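Local structure of FG41 Malonate Semialdehyde Decarboxylase (Coryneform bacterium, 4LHO) at residues 69-74 with 105-110; 25-30 with 82-87; 3-8 with 40-45. The protein is an enzyme of the tautomerase superfamily, a trimer whose subunits are each built from two beta-alpha-beta units. All coordinates share one frame; numbering follows the deposited sequence.

Interaction 1. Residues 69-74 with 105-110; sequences HVFTQA and AITENA. With PR6 (3-chloro-3-oxopropanoic acid), chain F.
H69 and T107 make the tight end of this contact. H69 NE2 and T107 OG1 share a nearly straight hydrogen bond of 2.7 Å, and the hydroxyl lies in the plane of the imidazole, at its edge. With CG anti to the backbone N (chi1 -166°), the H69 ring is carried across toward the strand of T107. F71 CZ sits 3.3 Å above the plane of that ring, over its centre, and A105 CB covers the opposite face near the rim. The ring is thus held between two apolar groups while its edge is bonded. F71 also runs alongside T107, with CD1 3.7 Å from T107 CB.

The backbones pair in parallel. V70 N gives A105 O a bond of 2.8 Å, and T107 N returns one to V70 O. The next two, from T72 N to T107 O and from N109 N to T72 O (3.2 Å), are longer and more bent; A74 N to N109 O is short again (2.8 Å).

This far end is looser and more open. E108 lies against A74, and a water joins Q73 O to E108 OE1, which also has a salt bridge to K81. Here the ligand 3-chloro-3-oxopropanoic acid is bound. Its OAM takes bonds from T72 OG1 (2.5 Å) and Q73 N (2.9 Å), and its OAL takes one from Q73 NE2. Y123 OH is a further partner.

The pair closes a beta-alpha-beta unit. I106 packs against helix 78-92 on one face, V70 and F71 touch strand 2-8, and the face of H69 and T107 meets the neighbouring subunits.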
ATOM      1  N   HIS A  69       3.447  -1.332  -7.752  1.00 25.15           N
ATOM      2  CA  HIS A  69       2.455  -0.356  -7.336  1.00 21.23           C
ATOM      3  C   HIS A  69       3.148   0.957  -7.115  1.00 25.70           C
ATOM      4  O   HIS A  69       3.964   1.127  -6.203  1.00 28.87           O
ATOM      5  CB  HIS A  69       1.744  -0.817  -6.040  1.00 24.35           C
ATOM      6  CG  HIS A  69       0.492  -0.048  -5.716  1.00 21.66           C
ATOM      7  ND1 HIS A  69      -0.434  -0.472  -4.781  1.00 20.77           N
ATOM      8  CD2 HIS A  69       0.017   1.123  -6.206  1.00 24.41           C
ATOM      9  CE1 HIS A  69      -1.418   0.408  -4.710  1.00 22.86           C
ATOM     10  NE2 HIS A  69      -1.164   1.388  -5.555  1.00 27.95           N
ATOM     11  N   VAL A  70       2.820   1.897  -7.970  1.00 26.07           N
ATOM     12  CA  VAL A  70       3.490   3.175  -7.980  1.00 28.72           C
ATOM     13  C   VAL A  70       2.638   4.184  -7.280  1.00 24.00           C
ATOM     14  O   VAL A  70       1.548   4.499  -7.736  1.00 26.38           O
ATOM     15  CB  VAL A  70       3.700   3.687  -9.438  1.00 30.56           C
ATOM     16  CG1 VAL A  70       4.507   4.954  -9.437  1.00 28.56           C
ATOM     17  CG2 VAL A  70       4.348   2.631 -10.249  1.00 24.98           C
ATOM     18  N   PHE A  71       3.168   4.734  -6.200  1.00 21.83           N
ATOM     19  CA  PHE A  71       2.536   5.837  -5.518  1.00 21.48           C
ATOM     20  C   PHE A  71       3.265   7.135  -5.899  1.00 32.12           C
ATOM     21  O   PHE A  71       4.437   7.343  -5.550  1.00 30.01           O
ATOM     22  CB  PHE A  71       2.586   5.623  -3.997  1.00 21.36           C
ATOM     23  CG  PHE A  71       1.856   4.408  -3.533  1.00 21.75           C
ATOM     24  CD1 PHE A  71       0.527   4.486  -3.144  1.00 26.96           C
ATOM     25  CD2 PHE A  71       2.489   3.189  -3.472  1.00 26.72           C
ATOM     26  CE1 PHE A  71      -0.146   3.365  -2.719  1.00 23.27           C
ATOM     27  CE2 PHE A  71       1.807   2.054  -3.042  1.00 24.57           C
ATOM     28  CZ  PHE A  71       0.512   2.142  -2.670  1.00 23.26           C
ATOM     29  N   THR A  72       2.581   8.015  -6.614  1.00 31.44           N
ATOM     30  CA  THR A  72       3.251   9.199  -7.125  1.00 29.95           C
ATOM     31  C   THR A  72       2.314  10.383  -7.199  1.00 30.17           C
ATOM     32  O   THR A  72       1.095  10.220  -7.188  1.00 28.03           O
ATOM     33  CB  THR A  72       3.888   8.928  -8.501  1.00 29.73           C
ATOM     34  OG1 THR A  72       4.828   9.977  -8.799  1.00 34.47           O
ATOM     35  CG2 THR A  72       2.811   8.836  -9.569  1.00 28.59           C
ATOM     36  N   GLN A  73       2.903  11.574  -7.208  1.00 30.11           N
ATOM     37  CA  GLN A  73       2.187  12.847  -7.424  1.00 33.59           C
ATOM     38  C   GLN A  73       1.273  12.794  -8.636  1.00 27.07           C
ATOM     39  O   GLN A  73       1.651  12.279  -9.694  1.00 27.26           O
ATOM     40  CB  GLN A  73       3.207  13.919  -7.765  1.00 38.74           C
ATOM     41  CG  GLN A  73       3.497  14.866  -6.725  1.00 43.95           C
ATOM     42  CD  GLN A  73       4.653  15.755  -7.139  1.00 47.25           C
ATOM     43  OE1 GLN A  73       4.519  16.632  -8.010  1.00 40.21           O
ATOM     44  NE2 GLN A  73       5.803  15.525  -6.520  1.00 36.39           N
ATOM     45  N   ALA A  74       0.106  13.401  -8.509  1.00 34.08           N
ATOM     46  CA  ALA A  74      -0.783  13.604  -9.653  1.00 40.31           C
ATOM     47  C   ALA A  74      -0.161  14.590 -10.647  1.00 37.54           C
ATOM     48  O   ALA A  74       0.709  15.384 -10.296  1.00 36.25           O
ATOM     49  CB  ALA A  74      -2.142  14.110  -9.179  1.00 28.51           C
ATOM     50  N   ALA A 105       0.046  -0.849 -11.035  1.00 28.54           N
ATOM     51  CA  ALA A 105      -1.010   0.055 -10.617  1.00 29.67           C
ATOM     52  C   ALA A 105      -0.427   1.385 -10.156  1.00 25.47           C
ATOM     53  O   ALA A 105       0.687   1.441  -9.663  1.00 25.45           O
ATOM     54  CB  ALA A 105      -1.832  -0.585  -9.503  1.00 34.95           C
ATOM     55  N   ILE A 106      -1.178   2.459 -10.351  1.00 29.56           N
ATOM     56  CA  ILE A 106      -0.752   3.767  -9.924  1.00 24.48           C
ATOM     57  C   ILE A 106      -1.796   4.365  -8.992  1.00 29.37           C
ATOM     58  O   ILE A 106      -2.991   4.283  -9.261  1.00 27.98           O
ATOM     59  CB  ILE A 106      -0.584   4.730 -11.102  1.00 34.72           C
ATOM     60  CG1 ILE A 106       0.321   4.127 -12.176  1.00 27.57           C
ATOM     61  CG2 ILE A 106      -0.043   6.062 -10.603  1.00 31.86           C
ATOM     62  CD1 ILE A 106       0.507   5.010 -13.347  1.00 36.95           C
ATOM     63  N   THR A 107      -1.325   4.971  -7.910  1.00 21.27           N
ATOM     64  CA  THR A 107      -2.165   5.585  -6.912  1.00 20.21           C
ATOM     65  C   THR A 107      -1.535   6.916  -6.590  1.00 31.39           C
ATOM     66  O   THR A 107      -0.351   6.981  -6.256  1.00 27.86           O
ATOM     67  CB  THR A 107      -2.208   4.756  -5.588  1.00 26.16           C
ATOM     68  OG1 THR A 107      -2.824   3.474  -5.803  1.00 25.91           O
ATOM     69  CG2 THR A 107      -2.968   5.491  -4.495  1.00 20.08           C
ATOM     70  N   GLU A 108      -2.349   7.963  -6.618  1.00 25.72           N
ATOM     71  CA  GLU A 108      -1.861   9.319  -6.702  1.00 29.87           C
ATOM     72  C   GLU A 108      -2.060  10.117  -5.431  1.00 20.28           C
ATOM     73  O   GLU A 108      -2.960   9.842  -4.671  1.00 29.33           O
ATOM     74  CB  GLU A 108      -2.567  10.029  -7.865  1.00 30.14           C
ATOM     75  CG  GLU A 108      -2.007   9.658  -9.249  1.00 41.54           C
ATOM     76  CD  GLU A 108      -2.650  10.443 -10.407  1.00 40.69           C
ATOM     77  OE1 GLU A 108      -2.082  10.453 -11.516  1.00 42.93           O
ATOM     78  OE2 GLU A 108      -3.720  11.044 -10.221  1.00 41.88           O
ATOM     79  N   ASN A 109      -1.200  11.106  -5.206  1.00 24.23           N
ATOM     80  CA  ASN A 109      -1.381  12.085  -4.137  1.00 21.25           C
ATOM     81  C   ASN A 109      -0.824  13.423  -4.629  1.00 25.83           C
ATOM     82  O   ASN A 109      -0.695  13.632  -5.819  1.00 22.93           O
ATOM     83  CB  ASN A 109      -0.702  11.641  -2.844  1.00 23.03           C
ATOM     84  CG  ASN A 109       0.796  11.406  -3.010  1.00 31.09           C
ATOM     85  OD1 ASN A 109       1.391  11.755  -4.039  1.00 23.26           O
ATOM     86  ND2 ASN A 109       1.417  10.799  -1.984  1.00 26.70           N
ATOM     87  N   ALA A 110      -0.525  14.333  -3.719  1.00 27.64           N
ATOM     88  CA  ALA A 110      -0.049  15.639  -4.101  1.00 26.85           C
ATOM     89  C   ALA A 110       1.403  15.844  -3.622  1.00 32.25           C
ATOM     90  O   ALA A 110       1.916  15.061  -2.810  1.00 28.24           O
ATOM     91  CB  ALA A 110      -0.968  16.699  -3.509  1.00 26.46           C
TER
HETATM   92  CAH PR6 F 201       8.570  10.394  -5.755  1.00 41.47           C
HETATM   93  OAI PR6 F 201       9.364  11.096  -6.202  1.00 31.87           O
HETATM   94  CAJ PR6 F 201       7.401  10.731  -4.980  1.00 35.51           C
HETATM   95  CAK PR6 F 201       6.481  11.708  -5.909  1.00 33.65           C
HETATM   96  OAL PR6 F 201       6.649  12.906  -5.661  1.00 30.73           O
HETATM   97  OAM PR6 F 201       5.718  11.197  -6.761  1.00 31.86           O
HETATM   98  O   HOH W   1       0.559  11.229 -12.017  1.00 27.30           O

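Interaction 2. Residues 25-30 with 82-87; sequences DALVEV and QRVFAA
R83 O is a polar atom set right at the contact. It accepts the helical bond from A87 N at 2.9 Å, and V30 CG2 rests 3.8 Å from it. V30 makes most of the contacts here. Its CG1 lies anti to the backbone N (chi1 175°), which places the two methyls against different partners. CG1 meets V84 CG2 at 3.6 Å. CG2 meets A87 CB, also at 3.6 Å. The R83 chain bends at chi3 (60°) and brings its guanidinium back, so that V30 CG1 sits 4.0 Å above the guanidinium plane, over its centre. This edge of the contact is the exposed one.

The buried side is simpler. L27 CD2 touches V84 CG1 at 3.8 Å. A26 CB lies against A87, and the small side chains let the two backbones come close there. The A26 and A87 CA atoms are 5.3 Å apart.

Segments 25-30 and 82-87, on helices 13-31 and 78-92, run roughly antiparallel, at 144°, with their axes 9.0 Å apart. F85 packs on I104 of strand 102-109. The contact is almost wholly apolar: it rests on shape and burial, while backbone bonds such as V30 N to A26 O stay within one helix.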
ATOM      1  N   ASP A  25      14.842   2.456 -13.765  1.00 32.52           N
ATOM      2  CA  ASP A  25      15.393   3.059 -14.990  1.00 35.07           C
ATOM      3  C   ASP A  25      14.270   3.469 -15.910  1.00 38.08           C
ATOM      4  O   ASP A  25      14.299   4.576 -16.479  1.00 29.55           O
ATOM      5  CB  ASP A  25      16.372   2.123 -15.684  1.00 26.60           C
ATOM      6  CG  ASP A  25      17.659   1.964 -14.897  1.00 38.62           C
ATOM      7  OD1 ASP A  25      17.994   2.933 -14.164  1.00 39.50           O
ATOM      8  OD2 ASP A  25      18.303   0.881 -14.975  1.00 46.46           O
ATOM      9  N   ALA A  26      13.245   2.617 -15.992  1.00 28.94           N
ATOM     10  CA  ALA A  26      12.105   2.938 -16.822  1.00 30.58           C
ATOM     11  C   ALA A  26      11.455   4.208 -16.339  1.00 34.10           C
ATOM     12  O   ALA A  26      11.068   5.057 -17.146  1.00 32.88           O
ATOM     13  CB  ALA A  26      11.133   1.799 -16.872  1.00 32.55           C
ATOM     14  N   LEU A  27      11.360   4.378 -15.025  1.00 32.33           N
ATOM     15  CA  LEU A  27      10.651   5.541 -14.526  1.00 30.68           C
ATOM     16  C   LEU A  27      11.476   6.804 -14.761  1.00 36.09           C
ATOM     17  O   LEU A  27      10.932   7.896 -14.936  1.00 32.92           O
ATOM     18  CB  LEU A  27      10.352   5.390 -13.039  1.00 33.98           C
ATOM     19  CG  LEU A  27       9.296   4.351 -12.667  1.00 36.68           C
ATOM     20  CD1 LEU A  27       9.309   4.071 -11.159  1.00 28.43           C
ATOM     21  CD2 LEU A  27       7.932   4.834 -13.104  1.00 34.37           C
ATOM     22  N   VAL A  28      12.795   6.664 -14.702  1.00 33.39           N
ATOM     23  CA  VAL A  28      13.679   7.806 -14.927  1.00 38.06           C
ATOM     24  C   VAL A  28      13.545   8.240 -16.386  1.00 37.75           C
ATOM     25  O   VAL A  28      13.358   9.436 -16.681  1.00 31.86           O
ATOM     26  CB  VAL A  28      15.165   7.463 -14.622  1.00 42.17           C
ATOM     27  CG1 VAL A  28      16.088   8.581 -15.099  1.00 34.73           C
ATOM     28  CG2 VAL A  28      15.374   7.228 -13.128  1.00 39.69           C
ATOM     29  N   GLU A  29      13.603   7.253 -17.278  1.00 31.28           N
ATOM     30  CA  GLU A  29      13.474   7.478 -18.711  1.00 38.63           C
ATOM     31  C   GLU A  29      12.172   8.199 -19.045  1.00 46.26           C
ATOM     32  O   GLU A  29      12.177   9.302 -19.605  1.00 43.77           O
ATOM     33  CB  GLU A  29      13.548   6.151 -19.469  1.00 20.00           C
ATOM     34  N   VAL A  30      11.043   7.606 -18.673  1.00 44.99           N
ATOM     35  CA  VAL A  30       9.756   8.178 -19.054  1.00 33.44           C
ATOM     36  C   VAL A  30       9.350   9.427 -18.274  1.00 38.00           C
ATOM     37  O   VAL A  30       8.792  10.347 -18.846  1.00 42.31           O
ATOM     38  CB  VAL A  30       8.626   7.158 -18.916  1.00 37.64           C
ATOM     39  CG1 VAL A  30       7.277   7.827 -19.193  1.00 32.10           C
ATOM     40  CG2 VAL A  30       8.861   5.975 -19.852  1.00 36.58           C
ATOM     41  N   GLN A  82       0.642   5.440 -19.915  1.00 34.92           N
ATOM     42  CA  GLN A  82       0.785   4.360 -20.899  1.00 38.29           C
ATOM     43  C   GLN A  82       2.271   4.131 -21.228  1.00 32.42           C
ATOM     44  O   GLN A  82       2.739   2.979 -21.305  1.00 33.23           O
ATOM     45  CB  GLN A  82       0.037   4.693 -22.179  1.00 39.38           C
ATOM     46  CG  GLN A  82      -1.468   4.738 -22.053  1.00 39.78           C
ATOM     47  CD  GLN A  82      -2.141   4.898 -23.417  1.00 43.26           C
ATOM     48  OE1 GLN A  82      -2.447   6.026 -23.877  1.00 37.07           O
ATOM     49  NE2 GLN A  82      -2.373   3.763 -24.074  1.00 34.71           N
ATOM     50  N   ARG A  83       3.020   5.206 -21.413  1.00 29.42           N
ATOM     51  CA  ARG A  83       4.448   5.083 -21.677  1.00 34.34           C
ATOM     52  C   ARG A  83       5.194   4.428 -20.510  1.00 29.05           C
ATOM     53  O   ARG A  83       6.076   3.620 -20.726  1.00 34.64           O
ATOM     54  CB  ARG A  83       5.059   6.439 -22.030  1.00 20.00           C
ATOM     55  CG  ARG A  83       4.758   6.896 -23.449  1.00 20.00           C
ATOM     56  CD  ARG A  83       5.217   8.320 -23.707  1.00 20.00           C
ATOM     57  NE  ARG A  83       6.657   8.464 -23.520  1.00 20.00           N
ATOM     58  CZ  ARG A  83       7.231   9.464 -22.863  1.00 20.00           C
ATOM     59  NH1 ARG A  83       6.489  10.425 -22.336  1.00 20.00           N
ATOM     60  NH2 ARG A  83       8.547   9.503 -22.737  1.00 20.00           N
ATOM     61  N   VAL A  84       4.831   4.763 -19.279  1.00 33.78           N
ATOM     62  CA  VAL A  84       5.446   4.117 -18.093  1.00 28.86           C
ATOM     63  C   VAL A  84       5.204   2.608 -18.086  1.00 32.53           C
ATOM     64  O   VAL A  84       6.140   1.801 -17.939  1.00 30.38           O
ATOM     65  CB  VAL A  84       4.920   4.697 -16.771  1.00 28.43           C
ATOM     66  CG1 VAL A  84       5.317   3.783 -15.590  1.00 35.82           C
ATOM     67  CG2 VAL A  84       5.434   6.121 -16.551  1.00 27.02           C
ATOM     68  N   PHE A  85       3.944   2.226 -18.286  1.00 35.30           N
ATOM     69  CA  PHE A  85       3.581   0.816 -18.320  1.00 35.10           C
ATOM     70  C   PHE A  85       4.425   0.052 -19.327  1.00 34.73           C
ATOM     71  O   PHE A  85       4.877  -1.078 -19.047  1.00 35.57           O
ATOM     72  CB  PHE A  85       2.086   0.647 -18.637  1.00 37.75           C
ATOM     73  CG  PHE A  85       1.153   1.230 -17.586  1.00 38.46           C
ATOM     74  CD1 PHE A  85       1.527   1.298 -16.235  1.00 33.52           C
ATOM     75  CD2 PHE A  85      -0.101   1.701 -17.949  1.00 35.85           C
ATOM     76  CE1 PHE A  85       0.675   1.827 -15.288  1.00 35.89           C
ATOM     77  CE2 PHE A  85      -0.970   2.244 -16.996  1.00 34.04           C
ATOM     78  CZ  PHE A  85      -0.583   2.302 -15.665  1.00 36.30           C
ATOM     79  N   ALA A  86       4.638   0.654 -20.497  1.00 33.92           N
ATOM     80  CA  ALA A  86       5.358  -0.040 -21.588  1.00 42.61           C
ATOM     81  C   ALA A  86       6.856  -0.111 -21.320  1.00 33.26           C
ATOM     82  O   ALA A  86       7.458  -1.190 -21.415  1.00 29.37           O
ATOM     83  CB  ALA A  86       5.092   0.631 -22.933  1.00 34.65           C
ATOM     84  N   ALA A  87       7.442   1.027 -20.931  1.00 27.37           N
ATOM     85  CA  ALA A  87       8.872   1.064 -20.610  1.00 33.63           C
ATOM     86  C   ALA A  87       9.219   0.063 -19.524  1.00 35.65           C
ATOM     87  O   ALA A  87      10.182  -0.677 -19.644  1.00 36.44           O
ATOM     88  CB  ALA A  87       9.287   2.451 -20.183  1.00 29.73           C
TER

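Interaction 3. Residues 3-8 with 40-45; sequences IRIDLT and QILTAH. With PO4 (phosphate ion), chain O; PO4 (phosphate ion), chain I.
Backbone hydrogen bonds join I3-T8 to Q40-H45 in a regular parallel pairing. I41 N bonds I3 O and I5 N bonds I41 O, both at 2.9 Å. T43 N to I5 O, L7 N to T43 O and H45 N to L7 O continue the series. The last is the most bent, at 138°.

The side-chain hydrogen bond is H45 NE2 to D6 OD1, at 2.6 Å. OD1 uses its anti lone pair and lies in the plane of the imidazole. The carboxylate and ring planes are 34° apart. With chi1 at -55°, H45 CG stands opposite its own carbonyl carbon, and the ring reaches over to D6. A water near D6 OD2, I41 O and T43 OG1 has, with neighbours outside counted, more acceptors in reach than protons to give.

These strands are the two ends of a beta-alpha-beta unit, with helix 13-31 between them. The unit is half of the tautomerase fold.

Apolar contacts lie on the helix side. L7 CD2 meets L42 CD2 at 3.8 Å, and I5 CG2 packs on L42 CG. On the other face I41 CD1 sits 3.7 Å above the guanidinium plane of R4, toward its rim.

Ionic contacts run between subunits. R4 NH1 makes a salt bridge with D6 OD2 of the third subunit, and D6 OD2 receives R4 NH1 of the second. Two phosphates, probably from the crystallisation liquor, lie where subunits meet. H45 ND1 bonds O1 of one at 3.1 Å, and A44 N of the second subunit holds the same ion. A44 N makes a weak bond to the other.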
ATOM      1  N   ILE A   3       7.672   3.112  -4.794  1.00 18.95           N
ATOM      2  CA  ILE A   3       7.296   1.938  -5.532  1.00 18.64           C
ATOM      3  C   ILE A   3       7.296   0.714  -4.636  1.00 27.47           C
ATOM      4  O   ILE A   3       8.326   0.376  -4.050  1.00 20.42           O
ATOM      5  CB  ILE A   3       8.292   1.655  -6.703  1.00 28.39           C
ATOM      6  CG1 ILE A   3       8.655   2.942  -7.444  1.00 24.71           C
ATOM      7  CG2 ILE A   3       7.719   0.603  -7.658  1.00 23.55           C
ATOM      8  CD1 ILE A   3       7.470   3.656  -8.009  1.00 28.97           C
ATOM      9  N   ARG A   4       6.157   0.024  -4.570  1.00 22.77           N
ATOM     10  CA  ARG A   4       6.095  -1.244  -3.889  1.00 23.54           C
ATOM     11  C   ARG A   4       6.114  -2.328  -4.943  1.00 22.72           C
ATOM     12  O   ARG A   4       5.237  -2.406  -5.816  1.00 30.44           O
ATOM     13  CB  ARG A   4       4.826  -1.378  -3.022  1.00 26.43           C
ATOM     14  CG  ARG A   4       4.764  -0.439  -1.888  1.00 25.75           C
ATOM     15  CD  ARG A   4       3.534  -0.612  -0.990  1.00 31.94           C
ATOM     16  NE  ARG A   4       3.546   0.472  -0.007  1.00 32.98           N
ATOM     17  CZ  ARG A   4       4.053   0.378   1.224  1.00 36.14           C
ATOM     18  NH1 ARG A   4       4.536  -0.793   1.671  1.00 22.18           N
ATOM     19  NH2 ARG A   4       4.058   1.460   2.010  1.00 24.80           N
ATOM     20  N   ILE A   5       7.125  -3.172  -4.866  1.00 27.43           N
ATOM     21  CA  ILE A   5       7.261  -4.258  -5.801  1.00 22.92           C
ATOM     22  C   ILE A   5       7.064  -5.524  -5.018  1.00 25.09           C
ATOM     23  O   ILE A   5       7.853  -5.827  -4.130  1.00 31.40           O
ATOM     24  CB  ILE A   5       8.696  -4.299  -6.413  1.00 28.77           C
ATOM     25  CG1 ILE A   5       8.989  -3.021  -7.184  1.00 22.95           C
ATOM     26  CG2 ILE A   5       8.879  -5.526  -7.311  1.00 23.22           C
ATOM     27  CD1 ILE A   5      10.442  -2.837  -7.585  1.00 22.42           C
ATOM     28  N   ASP A   6       6.029  -6.277  -5.355  1.00 26.19           N
ATOM     29  CA  ASP A   6       5.765  -7.545  -4.702  1.00 23.51           C
ATOM     30  C   ASP A   6       5.909  -8.660  -5.708  1.00 31.16           C
ATOM     31  O   ASP A   6       5.351  -8.588  -6.804  1.00 30.78           O
ATOM     32  CB  ASP A   6       4.373  -7.541  -4.094  1.00 22.73           C
ATOM     33  CG  ASP A   6       4.287  -6.649  -2.862  1.00 22.64           C
ATOM     34  OD1 ASP A   6       4.403  -7.159  -1.716  1.00 30.41           O
ATOM     35  OD2 ASP A   6       4.163  -5.429  -3.044  1.00 27.80           O
ATOM     36  N   LEU A   7       6.715  -9.658  -5.358  1.00 26.75           N
ATOM     37  CA  LEU A   7       7.019 -10.737  -6.284  1.00 35.11           C
ATOM     38  C   LEU A   7       7.190 -12.035  -5.503  1.00 31.78           C
ATOM     39  O   LEU A   7       6.890 -12.088  -4.318  1.00 33.30           O
ATOM     40  CB  LEU A   7       8.253 -10.401  -7.139  1.00 34.04           C
ATOM     41  CG  LEU A   7       9.460  -9.787  -6.412  1.00 29.41           C
ATOM     42  CD1 LEU A   7      10.220 -10.858  -5.683  1.00 41.45           C
ATOM     43  CD2 LEU A   7      10.374  -9.070  -7.396  1.00 43.37           C
ATOM     44  N   THR A   8       7.664 -13.081  -6.162  1.00 35.73           N
ATOM     45  CA  THR A   8       7.667 -14.400  -5.551  1.00 38.27           C
ATOM     46  C   THR A   8       9.079 -14.858  -5.204  1.00 40.56           C
ATOM     47  O   THR A   8      10.045 -14.417  -5.825  1.00 40.45           O
ATOM     48  CB  THR A   8       6.971 -15.417  -6.462  1.00 38.48           C
ATOM     49  OG1 THR A   8       7.582 -15.388  -7.757  1.00 37.93           O
ATOM     50  CG2 THR A   8       5.456 -15.071  -6.600  1.00 35.69           C
ATOM     51  N   GLN A  40      11.998   2.448  -3.128  1.00 23.04           N
ATOM     52  CA  GLN A  40      11.401   1.189  -3.474  1.00 21.20           C
ATOM     53  C   GLN A  40      11.411   0.245  -2.293  1.00 23.57           C
ATOM     54  O   GLN A  40      12.376   0.180  -1.537  1.00 23.07           O
ATOM     55  CB  GLN A  40      12.159   0.521  -4.640  1.00 21.36           C
ATOM     56  CG  GLN A  40      12.411   1.445  -5.860  1.00 26.69           C
ATOM     57  CD  GLN A  40      13.076   0.721  -7.033  1.00 34.52           C
ATOM     58  OE1 GLN A  40      14.000  -0.081  -6.840  1.00 30.15           O
ATOM     59  NE2 GLN A  40      12.598   1.002  -8.257  1.00 31.50           N
ATOM     60  N   ILE A  41      10.323  -0.511  -2.172  1.00 25.08           N
ATOM     61  CA  ILE A  41      10.192  -1.578  -1.197  1.00 22.03           C
ATOM     62  C   ILE A  41       9.905  -2.866  -1.941  1.00 20.51           C
ATOM     63  O   ILE A  41       8.873  -3.024  -2.603  1.00 25.58           O
ATOM     64  CB  ILE A  41       9.053  -1.287  -0.162  1.00 22.90           C
ATOM     65  CG1 ILE A  41       9.355  -0.008   0.614  1.00 23.30           C
ATOM     66  CG2 ILE A  41       8.852  -2.487   0.812  1.00 16.83           C
ATOM     67  CD1 ILE A  41       8.113   0.635   1.244  1.00 27.36           C
ATOM     68  N   LEU A  42      10.827  -3.796  -1.840  1.00 21.66           N
ATOM     69  CA  LEU A  42      10.682  -5.034  -2.570  1.00 33.68           C
ATOM     70  C   LEU A  42      10.319  -6.108  -1.564  1.00 37.68           C
ATOM     71  O   LEU A  42      11.016  -6.267  -0.553  1.00 42.59           O
ATOM     72  CB  LEU A  42      11.974  -5.346  -3.326  1.00 34.00           C
ATOM     73  CG  LEU A  42      11.762  -6.238  -4.540  1.00 45.60           C
ATOM     74  CD1 LEU A  42      12.732  -5.871  -5.619  1.00 45.58           C
ATOM     75  CD2 LEU A  42      11.913  -7.724  -4.143  1.00 45.63           C
ATOM     76  N   THR A  43       9.203  -6.797  -1.794  1.00 26.28           N
ATOM     77  CA  THR A  43       8.756  -7.840  -0.871  1.00 30.02           C
ATOM     78  C   THR A  43       8.506  -9.158  -1.590  1.00 34.42           C
ATOM     79  O   THR A  43       7.731  -9.208  -2.553  1.00 33.03           O
ATOM     80  CB  THR A  43       7.475  -7.437  -0.151  1.00 29.43           C
ATOM     81  OG1 THR A  43       7.622  -6.119   0.381  1.00 26.36           O
ATOM     82  CG2 THR A  43       7.209  -8.379   0.957  1.00 28.45           C
ATOM     83  N   ALA A  44       9.170 -10.212  -1.126  1.00 29.61           N
ATOM     84  CA  ALA A  44       9.047 -11.532  -1.737  1.00 32.85           C
ATOM     85  C   ALA A  44       8.042 -12.342  -0.958  1.00 28.92           C
ATOM     86  O   ALA A  44       7.976 -12.224   0.261  1.00 34.30           O
ATOM     87  CB  ALA A  44      10.384 -12.235  -1.754  1.00 33.54           C
ATOM     88  N   HIS A  45       7.225 -13.122  -1.662  1.00 35.03           N
ATOM     89  CA  HIS A  45       6.146 -13.890  -1.023  1.00 28.76           C
ATOM     90  C   HIS A  45       6.214 -15.339  -1.490  1.00 41.86           C
ATOM     91  O   HIS A  45       6.753 -15.618  -2.559  1.00 36.92           O
ATOM     92  CB  HIS A  45       4.765 -13.350  -1.425  1.00 32.96           C
ATOM     93  CG  HIS A  45       4.566 -11.894  -1.159  1.00 31.19           C
ATOM     94  ND1 HIS A  45       3.857 -11.433  -0.078  1.00 29.73           N
ATOM     95  CD2 HIS A  45       4.963 -10.799  -1.848  1.00 27.90           C
ATOM     96  CE1 HIS A  45       3.834 -10.112  -0.101  1.00 33.08           C
ATOM     97  NE2 HIS A  45       4.492  -9.703  -1.166  1.00 32.54           N
TER
HETATM   98  P   PO4 O 203      11.830  -9.001   1.992  0.79 53.87           P
HETATM   99  O1  PO4 O 203      11.161  -7.752   1.532  0.79 39.99           O
HETATM  100  O2  PO4 O 203      13.228  -8.639   2.494  0.79 43.70           O
HETATM  101  O3  PO4 O 203      11.063  -9.647   3.130  0.79 49.21           O
HETATM  102  O4  PO4 O 203      11.844  -9.924   0.789  0.79 52.87           O
HETATM  103  P   PO4 I 204       4.296 -14.216   2.927  0.82 61.90           P
HETATM  104  O1  PO4 I 204       3.280 -13.787   1.900  0.82 38.72           O
HETATM  105  O2  PO4 I 204       5.383 -13.170   3.013  0.82 55.49           O
HETATM  106  O3  PO4 I 204       3.630 -14.311   4.280  0.82 41.46           O
HETATM  107  O4  PO4 I 204       4.909 -15.548   2.499  0.82 58.77           O
HETATM  108  O   HOH W   2       6.540  -4.331  -1.528  1.00 25.40           O

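How the interactions relate
From the N terminus, strand 2-8 leads into helix 13-31 and then strand 39-45, and interaction 3 closes this first loop. The chain then passes through strand 66-73, helix 78-92 and strand 102-109, where interaction 1 closes a second loop. The two closures follow in series. Interaction 2 crosses both: residues 25-30 lie inside the first loop and 82-87 inside the second, so it ties the two units through their helices. Strands 2-8 and 66-73 are neighbours in the sheet, with a probable hydrogen bond from H69 N to R4 O. L27 meets I3, and F85 meets I106, so the helix pair touches both strand pairs.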